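Local coordinates for AT-less polyketide synthase (Streptomyces platensis subsp. rosaceus, PDB 4TKT), which probably catalyses decarboxylative condensation of an extender unit with the growing acyl chain, as a ketosynthase domain of the AT-less modular polyketide synthase that makes isomigrastatin, at residues D71-F76 with E95-Q100; A128-V133 with L173-P178; L195-L200 with V256-L261; D267-L272 with P597-L602; S303-A308 with N433-V438. All coordinates share one frame; numbering follows the deposited sequence.

Contact 1 of 5, residues D71-F76 with E95-Q100; sequences DGIDEF and ERLFLQ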
# COMPACT_ATOMS: atom_id res chain seq x y z
N ASP A 71 8.77 0.75 -11.85
CA ASP A 71 9.51 -0.00 -12.85
C ASP A 71 8.71 -1.20 -13.32
O ASP A 71 8.15 -1.94 -12.52
CB ASP A 71 10.87 -0.45 -12.30
CG ASP A 71 11.85 0.69 -12.16
OD1 ASP A 71 12.41 1.12 -13.19
OD2 ASP A 71 12.06 1.16 -11.02
N GLY A 72 8.66 -1.39 -14.64
CA GLY A 72 7.98 -2.52 -15.23
C GLY A 72 6.50 -2.58 -14.92
O GLY A 72 6.02 -3.57 -14.35
N ILE A 73 5.76 -1.54 -15.29
CA ILE A 73 4.33 -1.50 -15.05
C ILE A 73 3.58 -2.39 -16.04
O ILE A 73 2.37 -2.59 -15.93
CB ILE A 73 3.76 -0.07 -15.13
CG1 ILE A 73 3.90 0.49 -16.54
CG2 ILE A 73 4.45 0.84 -14.12
CD1 ILE A 73 3.26 1.84 -16.71
N ASP A 74 4.31 -2.93 -17.02
CA ASP A 74 3.74 -3.86 -17.98
C ASP A 74 3.98 -5.31 -17.56
O ASP A 74 3.50 -6.24 -18.21
CB ASP A 74 4.31 -3.61 -19.37
CG ASP A 74 5.82 -3.71 -19.41
OD1 ASP A 74 6.47 -3.58 -18.35
OD2 ASP A 74 6.37 -3.90 -20.52
N GLU A 75 4.73 -5.50 -16.47
CA GLU A 75 5.01 -6.83 -15.96
C GLU A 75 3.82 -7.36 -15.17
O GLU A 75 3.22 -6.64 -14.39
CB GLU A 75 6.27 -6.82 -15.09
CG GLU A 75 7.53 -6.38 -15.82
CD GLU A 75 8.73 -6.25 -14.91
OE1 GLU A 75 8.56 -6.39 -13.68
OE2 GLU A 75 9.84 -6.00 -15.42
N PHE A 76 3.48 -8.63 -15.39
CA PHE A 76 2.29 -9.22 -14.80
C PHE A 76 2.35 -10.74 -14.81
O PHE A 76 3.02 -11.33 -15.66
CB PHE A 76 1.04 -8.72 -15.55
CG PHE A 76 -0.26 -9.10 -14.90
CD1 PHE A 76 -0.45 -8.90 -13.54
CD2 PHE A 76 -1.29 -9.64 -15.65
CE1 PHE A 76 -1.65 -9.24 -12.94
CE2 PHE A 76 -2.50 -9.98 -15.06
CZ PHE A 76 -2.68 -9.78 -13.71
N GLU A 95 -5.28 -2.14 -13.11
CA GLU A 95 -5.96 -3.34 -12.64
C GLU A 95 -4.95 -4.44 -12.32
O GLU A 95 -5.06 -5.12 -11.30
CB GLU A 95 -6.97 -3.86 -13.67
CG GLU A 95 -7.95 -2.83 -14.18
CD GLU A 95 -8.82 -3.37 -15.29
OE1 GLU A 95 -9.04 -4.60 -15.33
OE2 GLU A 95 -9.29 -2.57 -16.14
N ARG A 96 -3.97 -4.60 -13.20
CA ARG A 96 -2.96 -5.64 -13.04
C ARG A 96 -2.14 -5.44 -11.76
O ARG A 96 -1.96 -6.37 -10.98
CB ARG A 96 -2.03 -5.68 -14.25
CG ARG A 96 -2.70 -6.13 -15.54
CD ARG A 96 -1.67 -6.32 -16.65
NE ARG A 96 -1.85 -5.38 -17.75
CZ ARG A 96 -0.88 -5.00 -18.57
NH1 ARG A 96 0.35 -5.47 -18.40
NH2 ARG A 96 -1.13 -4.15 -19.55
N LEU A 97 -1.67 -4.22 -11.55
CA LEU A 97 -0.81 -3.93 -10.40
C LEU A 97 -1.59 -3.95 -9.09
O LEU A 97 -1.02 -4.24 -8.03
CB LEU A 97 -0.11 -2.58 -10.57
CG LEU A 97 0.91 -2.49 -11.71
CD1 LEU A 97 1.85 -1.32 -11.50
CD2 LEU A 97 1.68 -3.79 -11.85
N PHE A 98 -2.88 -3.64 -9.14
CA PHE A 98 -3.68 -3.63 -7.92
C PHE A 98 -4.00 -5.06 -7.51
O PHE A 98 -4.08 -5.36 -6.31
CB PHE A 98 -4.97 -2.83 -8.11
CG PHE A 98 -5.66 -2.49 -6.82
CD1 PHE A 98 -5.03 -1.69 -5.88
CD2 PHE A 98 -6.92 -2.97 -6.54
CE1 PHE A 98 -5.66 -1.37 -4.69
CE2 PHE A 98 -7.56 -2.66 -5.35
CZ PHE A 98 -6.92 -1.86 -4.42
N LEU A 99 -4.18 -5.94 -8.49
CA LEU A 99 -4.33 -7.37 -8.21
C LEU A 99 -3.14 -7.88 -7.41
O LEU A 99 -3.32 -8.54 -6.38
CB LEU A 99 -4.47 -8.16 -9.51
CG LEU A 99 -5.89 -8.47 -9.98
CD1 LEU A 99 -5.87 -9.16 -11.34
CD2 LEU A 99 -6.61 -9.34 -8.96
N GLN A 100 -1.94 -7.58 -7.88
CA GLN A 100 -0.72 -8.02 -7.22
C GLN A 100 -0.56 -7.36 -5.86
O GLN A 100 -0.09 -7.99 -4.91
CB GLN A 100 0.50 -7.74 -8.11
CG GLN A 100 0.50 -8.56 -9.40
CD GLN A 100 1.75 -8.36 -10.24
OE1 GLN A 100 2.46 -7.37 -10.08
NE2 GLN A 100 2.01 -9.29 -11.14
O HOH W 1 4.38 -5.79 -11.90
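Phe-76 and Arg-96 stand with their CA atoms 6.6 Å apart where the chain of 71-76, leaving a type I turn from Gly-72 to Glu-75, passes alongside helix 93-109. The turn is closed by Glu-75 N to Gly-72 O, 3.1 Å. Phe-76 carries its CG anti to the backbone N (chi1 -171°), and its ring lies over Arg-96, whose CG sits 3.7 Å from the ring centroid and only 9° off the normal, a CH-pi contact that suits the long methylene run of an arginine. The guanidinium beyond it is bonded to Met-91 O and Tyr-612 O. At the ring's edge Leu-99 CD1 meets CZ at 4.0 Å, while the ring of Phe-81 lies nearly parallel to that of Phe-76. An alanine at Phe-76 would probably open a gap beside the Arg-96 methylenes and Leu-99 CD1. Gln-100 uses both ends of its amide: a water donates to its OE1 and to Glu-75 O, while NE2 lies 3.5 Å from Phe-76 CD1. Strand 75-76 pairs with strand 610-611 near the C-terminus, an arrangement consistent with the linker that wraps back onto the ketosynthase in modular polyketide synthases.

Contact 2 of 5, residues A128-V133 with L173-P178; sequences AGDIGV and LDASGP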
# COMPACT_ATOMS: atom_id res chain seq x y z
N ALA A 128 -24.50 -10.80 5.18
CA ALA A 128 -23.50 -9.75 5.05
C ALA A 128 -22.27 -10.28 4.34
O ALA A 128 -21.95 -11.47 4.43
CB ALA A 128 -23.14 -9.19 6.41
N GLY A 129 -21.56 -9.40 3.63
CA GLY A 129 -20.38 -9.80 2.89
C GLY A 129 -19.22 -10.13 3.81
O GLY A 129 -19.22 -9.74 4.98
N ASP A 130 -18.24 -10.86 3.30
CA ASP A 130 -17.06 -11.19 4.09
C ASP A 130 -15.96 -10.15 3.88
O ASP A 130 -15.59 -9.43 4.80
CB ASP A 130 -16.56 -12.60 3.75
CG ASP A 130 -16.57 -12.89 2.25
OD1 ASP A 130 -16.35 -11.95 1.45
OD2 ASP A 130 -16.79 -14.06 1.87
N ILE A 131 -15.44 -10.08 2.65
CA ILE A 131 -14.36 -9.16 2.31
C ILE A 131 -14.85 -8.04 1.38
O ILE A 131 -15.41 -8.31 0.32
CB ILE A 131 -13.20 -9.88 1.61
CG1 ILE A 131 -12.76 -11.11 2.41
CG2 ILE A 131 -12.03 -8.94 1.38
CD1 ILE A 131 -11.69 -11.92 1.71
N GLY A 132 -14.62 -6.80 1.78
CA GLY A 132 -14.96 -5.66 0.95
C GLY A 132 -13.75 -5.09 0.24
O GLY A 132 -12.64 -5.13 0.77
N VAL A 133 -13.95 -4.55 -0.95
CA VAL A 133 -12.85 -3.98 -1.72
C VAL A 133 -13.17 -2.55 -2.15
O VAL A 133 -14.12 -2.31 -2.88
CB VAL A 133 -12.52 -4.82 -2.97
CG1 VAL A 133 -11.30 -4.27 -3.68
CG2 VAL A 133 -12.28 -6.27 -2.57
N LEU A 173 -10.41 -12.83 -5.14
CA LEU A 173 -10.43 -13.19 -3.72
C LEU A 173 -11.66 -14.01 -3.34
O LEU A 173 -11.77 -14.47 -2.21
CB LEU A 173 -10.39 -11.93 -2.85
CG LEU A 173 -9.14 -11.06 -2.87
CD1 LEU A 173 -9.31 -9.89 -1.93
CD2 LEU A 173 -7.94 -11.90 -2.48
N ASP A 174 -12.57 -14.17 -4.29
CA ASP A 174 -13.90 -14.71 -4.01
C ASP A 174 -14.52 -13.92 -2.86
O ASP A 174 -15.04 -14.49 -1.90
CB ASP A 174 -13.84 -16.20 -3.68
CG ASP A 174 -15.21 -16.86 -3.67
OD1 ASP A 174 -16.15 -16.27 -4.23
OD2 ASP A 174 -15.33 -17.96 -3.10
N ALA A 175 -14.44 -12.60 -2.96
CA ALA A 175 -14.98 -11.71 -1.93
C ALA A 175 -16.46 -11.41 -2.19
O ALA A 175 -16.87 -11.23 -3.34
CB ALA A 175 -14.18 -10.42 -1.87
N SER A 176 -17.25 -11.36 -1.12
CA SER A 176 -18.68 -11.16 -1.26
C SER A 176 -19.13 -9.82 -0.67
O SER A 176 -20.32 -9.52 -0.66
CB SER A 176 -19.46 -12.29 -0.60
OG SER A 176 -19.36 -12.22 0.81
N GLY A 177 -18.19 -9.03 -0.19
CA GLY A 177 -18.51 -7.73 0.36
C GLY A 177 -18.68 -6.70 -0.73
O GLY A 177 -18.66 -7.03 -1.92
N PRO A 178 -18.88 -5.43 -0.35
CA PRO A 178 -18.97 -4.35 -1.34
C PRO A 178 -17.71 -4.26 -2.20
O PRO A 178 -16.60 -4.35 -1.69
CB PRO A 178 -19.14 -3.09 -0.48
CG PRO A 178 -19.75 -3.59 0.79
CD PRO A 178 -19.14 -4.95 1.01
O HOH W 2 -17.39 -15.19 -0.83
O HOH W 3 -15.63 -7.51 -2.44
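Gly-129 opens a pairing of backbones in a beta-alpha-beta unit of the thiolase fold: strand 129-136 runs parallel to strand 179-182, and the loop 173-178 leads from helix 163-173 into the latter. The CA of Gly-129 lies 3.8 Å from the CA of Gly-177, and any CB on Gly-129 would collide with that atom and with Ser-176 O. Asp-130 comes next and trades bonds with Ser-176. Its own N-H reaches Ser-176 OG at 3.1 Å, while Ser-176 N gives a nearly straight bond (169°) to Asp-130 OD1 at 2.8 Å, on the syn side and somewhat out of the carboxylate plane. A chi1 of 43° puts the CG of Asp-130 between its backbone N and carbonyl carbon, keeping the carboxylate close to its own main chain, where Ser-176 meets it. A water links OD2 to Asp-174 O, just past the end of the helix. An alanine at Asp-130 would probably leave Ser-176 N without its acceptor and the water without one of its partners. Ile-131 takes Gly-177 N on its O at 2.9 Å, the donor standing above the carbonyl plane, and its CB packs on Ala-175 CB, a methyl small enough to fit beside that carbonyl. Gly-132 brings its CA near Pro-178 O. Last, Val-133 N meets the same oxygen, Pro-178 O, at 2.8 Å, almost in line with the carbonyl bond (171°).

Contact 3 of 5, residues L195-L200 with V256-L261; sequences LACAAL and VLLRPL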
# COMPACT_ATOMS: atom_id res chain seq x y z
N LEU A 195 -14.88 5.17 3.14
CA LEU A 195 -16.03 4.32 2.86
C LEU A 195 -15.85 2.91 3.42
O LEU A 195 -16.80 2.29 3.88
CB LEU A 195 -16.29 4.26 1.36
CG LEU A 195 -16.63 5.61 0.72
CD1 LEU A 195 -16.89 5.44 -0.75
CD2 LEU A 195 -17.84 6.24 1.41
N ALA A 196 -14.61 2.42 3.38
CA ALA A 196 -14.30 1.11 3.93
C ALA A 196 -14.56 1.07 5.43
O ALA A 196 -15.17 0.13 5.93
CB ALA A 196 -12.85 0.74 3.63
N CYS A 197 -14.10 2.10 6.13
CA CYS A 197 -14.28 2.17 7.58
C CYS A 197 -15.76 2.27 7.94
O CYS A 197 -16.20 1.70 8.94
CB CYS A 197 -13.51 3.35 8.16
SG CYS A 197 -11.71 3.13 8.17
N ALA A 198 -16.52 2.98 7.12
CA ALA A 198 -17.95 3.12 7.33
C ALA A 198 -18.66 1.79 7.16
O ALA A 198 -19.56 1.45 7.92
CB ALA A 198 -18.53 4.16 6.38
N ALA A 199 -18.25 1.03 6.15
CA ALA A 199 -18.84 -0.27 5.86
C ALA A 199 -18.56 -1.26 6.99
O ALA A 199 -19.44 -2.03 7.38
CB ALA A 199 -18.31 -0.81 4.54
N LEU A 200 -17.34 -1.23 7.51
CA LEU A 200 -16.96 -2.09 8.63
C LEU A 200 -17.73 -1.73 9.89
O LEU A 200 -18.23 -2.61 10.59
CB LEU A 200 -15.46 -2.01 8.89
CG LEU A 200 -14.55 -2.58 7.80
CD1 LEU A 200 -13.10 -2.26 8.11
CD2 LEU A 200 -14.76 -4.08 7.68
N VAL A 256 -4.41 -1.35 2.15
CA VAL A 256 -4.41 -1.81 3.53
C VAL A 256 -5.57 -2.77 3.75
O VAL A 256 -6.62 -2.65 3.12
CB VAL A 256 -4.52 -0.65 4.54
CG1 VAL A 256 -3.20 0.08 4.66
CG2 VAL A 256 -5.63 0.31 4.13
N LEU A 257 -5.37 -3.75 4.63
CA LEU A 257 -6.45 -4.62 5.06
C LEU A 257 -7.02 -4.09 6.36
O LEU A 257 -6.31 -4.00 7.36
CB LEU A 257 -5.96 -6.07 5.22
CG LEU A 257 -7.05 -7.14 5.32
CD1 LEU A 257 -7.96 -7.10 4.10
CD2 LEU A 257 -6.44 -8.52 5.47
N LEU A 258 -8.30 -3.72 6.34
CA LEU A 258 -8.93 -3.08 7.49
C LEU A 258 -9.88 -4.02 8.23
O LEU A 258 -10.51 -4.89 7.63
CB LEU A 258 -9.67 -1.82 7.05
CG LEU A 258 -8.81 -0.77 6.37
CD1 LEU A 258 -9.64 0.47 6.07
CD2 LEU A 258 -7.61 -0.43 7.23
N ARG A 259 -9.99 -3.80 9.54
CA ARG A 259 -10.74 -4.70 10.41
C ARG A 259 -11.04 -4.03 11.75
O ARG A 259 -10.20 -3.30 12.27
CB ARG A 259 -9.95 -5.99 10.61
CG ARG A 259 -10.69 -7.07 11.35
CD ARG A 259 -9.95 -8.38 11.27
NE ARG A 259 -10.81 -9.47 11.71
CZ ARG A 259 -10.39 -10.72 11.90
NH1 ARG A 259 -9.12 -11.03 11.68
NH2 ARG A 259 -11.25 -11.65 12.30
N PRO A 260 -12.25 -4.27 12.30
CA PRO A 260 -12.56 -3.78 13.65
C PRO A 260 -11.53 -4.26 14.67
O PRO A 260 -11.22 -5.45 14.70
CB PRO A 260 -13.93 -4.39 13.93
CG PRO A 260 -14.55 -4.55 12.59
CD PRO A 260 -13.41 -4.90 11.66
N LEU A 261 -11.01 -3.34 15.47
CA LEU A 261 -9.90 -3.61 16.38
C LEU A 261 -10.14 -4.82 17.28
O LEU A 261 -9.23 -5.62 17.51
CB LEU A 261 -9.61 -2.38 17.24
CG LEU A 261 -8.40 -2.49 18.18
CD1 LEU A 261 -7.16 -2.91 17.41
CD2 LEU A 261 -8.16 -1.16 18.87
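In the thiolase fold of ketosynthases the buried helix layer is packed between sheets, and here Leu-200 of helix 188-202 meets Leu-258 of strand 252-260. The two segments run in roughly the same direction, 32° apart, with their axes 8.8 Å from each other at closest approach. Leu-200 and Leu-258 cross at about a right angle, and the CD1 of Leu-200 rests 3.6 Å from the CB of Leu-258. Leu-258 holds its CG anti to the carbonyl carbon (chi1 -59°), and beyond it CD1 rests against two small groups of the helix: Ala-196 CB at 4.0 Å and Cys-197 SG at 4.0 Å. Ala-196 also touches Ala-208 and Ala-210 of strand 208-214, so a methyl suits a place closely surrounded by strands. The other branch of Leu-200, CD2, comes 4.3 Å from CD of Pro-260, which stands at the N-cap of helix 261-266. Between Leu-258 and Pro-260, Arg-259 points away from the helix, its charge paired with Asp-267. The helix thus offers two methyl-bearing side chains and a thiol, the strand a leucine and a proline ring, so the contact rests on dispersion and the exclusion of water, with no directional bond between the segments.

Contact 4 of 5, residues D267-L272 with P597-L602; sequences DGDRIL and PRKVAL. With GOL (glycerol), chain G.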
# COMPACT_ATOMS: atom_id res chain seq x y z
N ASP A 267 -8.28 -12.31 17.09
CA ASP A 267 -7.80 -13.27 16.10
C ASP A 267 -6.27 -13.31 16.04
O ASP A 267 -5.70 -14.01 15.21
CB ASP A 267 -8.36 -12.94 14.72
CG ASP A 267 -9.82 -13.32 14.58
OD1 ASP A 267 -10.48 -13.50 15.63
OD2 ASP A 267 -10.31 -13.46 13.44
N GLY A 268 -5.63 -12.56 16.92
CA GLY A 268 -4.18 -12.54 16.99
C GLY A 268 -3.52 -11.97 15.75
O GLY A 268 -2.41 -12.36 15.40
N ASP A 269 -4.21 -11.04 15.09
CA ASP A 269 -3.67 -10.41 13.89
C ASP A 269 -2.54 -9.45 14.21
O ASP A 269 -2.43 -8.97 15.34
CB ASP A 269 -4.77 -9.64 13.14
CG ASP A 269 -5.86 -10.54 12.60
OD1 ASP A 269 -5.61 -11.76 12.45
OD2 ASP A 269 -6.96 -10.03 12.32
N ARG A 270 -1.70 -9.18 13.22
CA ARG A 270 -0.75 -8.08 13.32
C ARG A 270 -1.55 -6.79 13.29
O ARG A 270 -2.59 -6.72 12.64
CB ARG A 270 0.25 -8.11 12.16
CG ARG A 270 1.05 -9.38 12.06
CD ARG A 270 1.94 -9.37 10.83
NE ARG A 270 2.87 -8.24 10.84
CZ ARG A 270 3.04 -7.41 9.82
NH1 ARG A 270 2.35 -7.58 8.71
NH2 ARG A 270 3.91 -6.41 9.91
N ILE A 271 -1.09 -5.78 14.00
CA ILE A 271 -1.77 -4.49 13.99
C ILE A 271 -0.77 -3.38 13.73
O ILE A 271 0.00 -3.00 14.61
CB ILE A 271 -2.53 -4.25 15.31
CG1 ILE A 271 -3.55 -5.37 15.54
CG2 ILE A 271 -3.23 -2.91 15.28
CD1 ILE A 271 -4.26 -5.30 16.87
N LEU A 272 -0.77 -2.88 12.50
CA LEU A 272 0.20 -1.89 12.06
C LEU A 272 -0.20 -0.49 12.50
O LEU A 272 0.58 0.46 12.39
CB LEU A 272 0.35 -1.94 10.54
CG LEU A 272 0.51 -3.34 9.95
CD1 LEU A 272 0.60 -3.29 8.43
CD2 LEU A 272 1.74 -4.02 10.53
N PRO A 597 0.95 -18.70 17.95
CA PRO A 597 2.12 -17.90 17.59
C PRO A 597 1.72 -16.62 16.86
O PRO A 597 0.63 -16.54 16.31
CB PRO A 597 2.92 -18.82 16.66
CG PRO A 597 2.45 -20.20 16.99
CD PRO A 597 1.00 -20.04 17.34
N ARG A 598 2.61 -15.63 16.86
CA ARG A 598 2.33 -14.36 16.20
C ARG A 598 2.49 -14.48 14.69
O ARG A 598 3.37 -15.19 14.21
CB ARG A 598 3.25 -13.26 16.72
CG ARG A 598 3.27 -13.08 18.23
CD ARG A 598 4.05 -11.83 18.60
NE ARG A 598 5.27 -11.70 17.81
CZ ARG A 598 6.08 -10.64 17.84
NH1 ARG A 598 5.80 -9.61 18.63
NH2 ARG A 598 7.16 -10.61 17.07
N LYS A 599 1.63 -13.79 13.95
CA LYS A 599 1.85 -13.63 12.53
C LYS A 599 2.94 -12.58 12.36
O LYS A 599 2.99 -11.60 13.10
CB LYS A 599 0.57 -13.22 11.81
CG LYS A 599 -0.49 -14.30 11.78
CD LYS A 599 -1.85 -13.75 11.43
CE LYS A 599 -2.90 -14.85 11.42
NZ LYS A 599 -4.27 -14.31 11.66
N VAL A 600 3.84 -12.79 11.40
CA VAL A 600 4.92 -11.84 11.18
C VAL A 600 5.03 -11.46 9.72
O VAL A 600 4.50 -12.15 8.85
CB VAL A 600 6.28 -12.39 11.66
CG1 VAL A 600 6.30 -12.52 13.18
CG2 VAL A 600 6.57 -13.74 11.00
N ALA A 601 5.73 -10.36 9.45
CA ALA A 601 5.92 -9.89 8.09
C ALA A 601 6.99 -10.71 7.38
O ALA A 601 8.16 -10.68 7.76
CB ALA A 601 6.28 -8.42 8.08
N LEU A 602 6.58 -11.43 6.34
CA LEU A 602 7.51 -12.23 5.54
C LEU A 602 7.39 -11.82 4.08
O LEU A 602 6.38 -11.25 3.68
CB LEU A 602 7.21 -13.72 5.72
CG LEU A 602 7.45 -14.26 7.13
CD1 LEU A 602 6.94 -15.69 7.24
CD2 LEU A 602 8.92 -14.19 7.48
C1 GOL G . 5.92 -8.15 12.11
O1 GOL G . 7.22 -8.44 11.64
C2 GOL G . 5.99 -7.63 13.53
O2 GOL G . 7.31 -7.23 13.81
C3 GOL G . 5.06 -6.44 13.69
O3 GOL G . 3.72 -6.85 13.50
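The guanidinium of Arg-270 has Ala-601 CB over one face, 3.6 Å above its plane and offset toward the rim; a methyl lets the backbone come this close to the flat group. At its edge, near the plane, lie glycerol O3 and Lys-599 O. The bend at chi3 (58°) places NE, which donates to glycerol O3 at 3.1 Å. Ala-601 N gives a weak bond to glycerol O1, so the glycerol, probably from the crystallisation liquor, bridges the two segments and is also held by Arg-487. Nearer the backbone, Arg-270 CG lies 3.1 Å from Lys-599 O. These are two loops, one leading from helix 261-266 into strand 273-282 of the ketosynthase core, the other near the C-terminus; the second is tied to helix 493-502 of the neighbouring linker domain through Val-600 N and Thr-499. Gly-268 ends helix 261-266 in a Schellman motif, its positive phi (65°) being easy for a residue without a side chain. The second flat group is the carboxylate of Asp-269. Lys-599, extended beyond CG, lies beside it, pointing the same way, and NZ makes a salt bridge to OD1 at 3.0 Å, nearly in line with the C-O bond. OD1 is also hydrogen-bonded to the hydroxyl of Tyr-111 and OD2 pairs with Arg-259, a setting likely to favour the ionised acid.

Contact 5 of 5, residues S303-A308 with N433-V438; sequences SAWRRA and NAHVVV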
# COMPACT_ATOMS: atom_id res chain seq x y z
N SER A 303 -13.74 17.53 11.81
CA SER A 303 -14.75 16.49 11.78
C SER A 303 -14.14 15.12 12.05
O SER A 303 -14.72 14.30 12.78
CB SER A 303 -15.48 16.47 10.44
OG SER A 303 -16.10 17.72 10.19
N ALA A 304 -12.97 14.88 11.47
CA ALA A 304 -12.27 13.62 11.67
C ALA A 304 -11.80 13.51 13.11
O ALA A 304 -11.89 12.45 13.72
CB ALA A 304 -11.10 13.50 10.71
N TRP A 305 -11.30 14.62 13.64
CA TRP A 305 -10.85 14.67 15.03
C TRP A 305 -11.98 14.36 16.00
O TRP A 305 -11.81 13.58 16.94
CB TRP A 305 -10.25 16.05 15.34
CG TRP A 305 -8.91 16.28 14.72
CD1 TRP A 305 -8.14 15.36 14.07
CD2 TRP A 305 -8.17 17.51 14.70
NE1 TRP A 305 -6.97 15.94 13.64
CE2 TRP A 305 -6.96 17.26 14.02
CE3 TRP A 305 -8.41 18.79 15.20
CZ2 TRP A 305 -6.00 18.25 13.82
CZ3 TRP A 305 -7.46 19.77 15.00
CH2 TRP A 305 -6.27 19.50 14.31
N ARG A 306 -13.15 14.96 15.77
CA ARG A 306 -14.30 14.75 16.64
C ARG A 306 -14.75 13.29 16.60
O ARG A 306 -15.05 12.69 17.63
CB ARG A 306 -15.46 15.67 16.25
N ARG A 307 -14.79 12.73 15.39
CA ARG A 307 -15.18 11.34 15.21
C ARG A 307 -14.15 10.40 15.84
O ARG A 307 -14.49 9.31 16.30
CB ARG A 307 -15.34 11.03 13.72
CG ARG A 307 -15.79 9.62 13.41
CD ARG A 307 -16.96 9.64 12.44
NE ARG A 307 -16.73 10.58 11.34
CZ ARG A 307 -17.69 11.08 10.57
NH1 ARG A 307 -18.95 10.75 10.78
NH2 ARG A 307 -17.38 11.93 9.59
N ALA A 308 -12.90 10.83 15.86
CA ALA A 308 -11.81 10.04 16.43
C ALA A 308 -11.79 10.14 17.95
O ALA A 308 -11.27 9.25 18.63
CB ALA A 308 -10.48 10.48 15.85
N ASN A 433 -12.19 16.84 -0.23
CA ASN A 433 -11.18 16.78 0.81
C ASN A 433 -11.36 15.58 1.73
O ASN A 433 -12.47 15.06 1.87
CB ASN A 433 -11.19 18.06 1.64
CG ASN A 433 -11.02 19.30 0.80
OD1 ASN A 433 -10.28 19.30 -0.19
ND2 ASN A 433 -11.71 20.37 1.17
N ALA A 434 -10.28 15.14 2.35
CA ALA A 434 -10.34 14.03 3.28
C ALA A 434 -9.25 14.13 4.34
O ALA A 434 -8.15 14.61 4.07
CB ALA A 434 -10.22 12.71 2.53
N HIS A 435 -9.58 13.70 5.55
CA HIS A 435 -8.60 13.62 6.63
C HIS A 435 -8.79 12.33 7.41
O HIS A 435 -9.92 11.94 7.71
CB HIS A 435 -8.70 14.83 7.55
CG HIS A 435 -7.56 14.96 8.51
ND1 HIS A 435 -6.38 15.60 8.17
CD2 HIS A 435 -7.40 14.53 9.78
CE1 HIS A 435 -5.55 15.56 9.20
NE2 HIS A 435 -6.15 14.92 10.19
N VAL A 436 -7.69 11.68 7.75
CA VAL A 436 -7.73 10.42 8.48
C VAL A 436 -6.87 10.52 9.74
O VAL A 436 -5.77 11.06 9.70
CB VAL A 436 -7.25 9.25 7.60
CG1 VAL A 436 -7.17 7.97 8.40
CG2 VAL A 436 -8.18 9.06 6.42
N VAL A 437 -7.39 10.00 10.84
CA VAL A 437 -6.69 10.04 12.12
C VAL A 437 -6.25 8.65 12.56
O VAL A 437 -7.08 7.77 12.76
CB VAL A 437 -7.57 10.65 13.23
CG1 VAL A 437 -6.81 10.70 14.54
CG2 VAL A 437 -8.06 12.02 12.82
N VAL A 438 -4.94 8.46 12.71
CA VAL A 438 -4.41 7.16 13.08
C VAL A 438 -3.54 7.21 14.34
O VAL A 438 -2.88 8.21 14.63
CB VAL A 438 -3.58 6.52 11.93
CG1 VAL A 438 -4.40 6.44 10.66
CG2 VAL A 438 -2.30 7.30 11.69
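His-435 leaves strand 432-439 toward helix 294-308, and its CB comes 4.2 Å from Ala-304 CB. A chi1 of -168° puts CG anti to the backbone N. CD2 then meets the same methyl, Ala-304 CB, at 4.0 Å, the methyl lying at the ring's edge near its plane. At the far end NE2 stands 3.7 Å from Trp-305 NE1; the two ring planes are turned 85° from one another and meet obliquely. The remaining ring nitrogen, ND1, is bonded to Ser-425 OG of the next strand, which helps to fix the rotation of the imidazole, so a histidine here combines a packing surface with a polar anchor. This is a helix-on-sheet layer of the C-terminal half of the thiolase fold: helix 294-308 lies over strands 432-439 and 273-282, while Ala-434 and Val-436 on the other side of the strand touch Leu-190 of helix 188-202. The axes of the two segments approach to 7.9 Å, a distance that the alanines of the helix make possible: Ala-304 CB sits 3.6 Å from the backbone oxygen His-435 O. Val-437, two residues on from His-435, points the same way. Its CG2 touches Trp-305 CD1 at 3.6 Å, in the plane of the indole and at its edge, and its CG1 is 3.9 Å from Ala-308 CB. A beta-branched residue can divide itself in this way between two partners from one CB. The indole itself has further neighbours: Phe-340 meets it edge-to-face and Pro-312 packs against it.

Contacts 2, 3 and 5 all reach the central mixed sheet, yet their chemistry differs: contact 2, partly buried, is a hydrogen-bonded join at the edge of the sheet, whereas contacts 3 and 5 are buried helix-to-strand packing, each crossing at 32°. Their centres lie about 14 Å apart. Contact 3 is aliphatic but for a thiol; contact 5 sets alanines and a valine beside an indole and an imidazole; contact 1, also buried, lays an aromatic ring over an arginine. Contact 4 is partly open to solvent and relies on charge, and it touches contact 3 through Arg-259. Contact 4 joins a C-terminal loop directly to the core; beside contact 1, strand 75-76 pairs with strand 610-611.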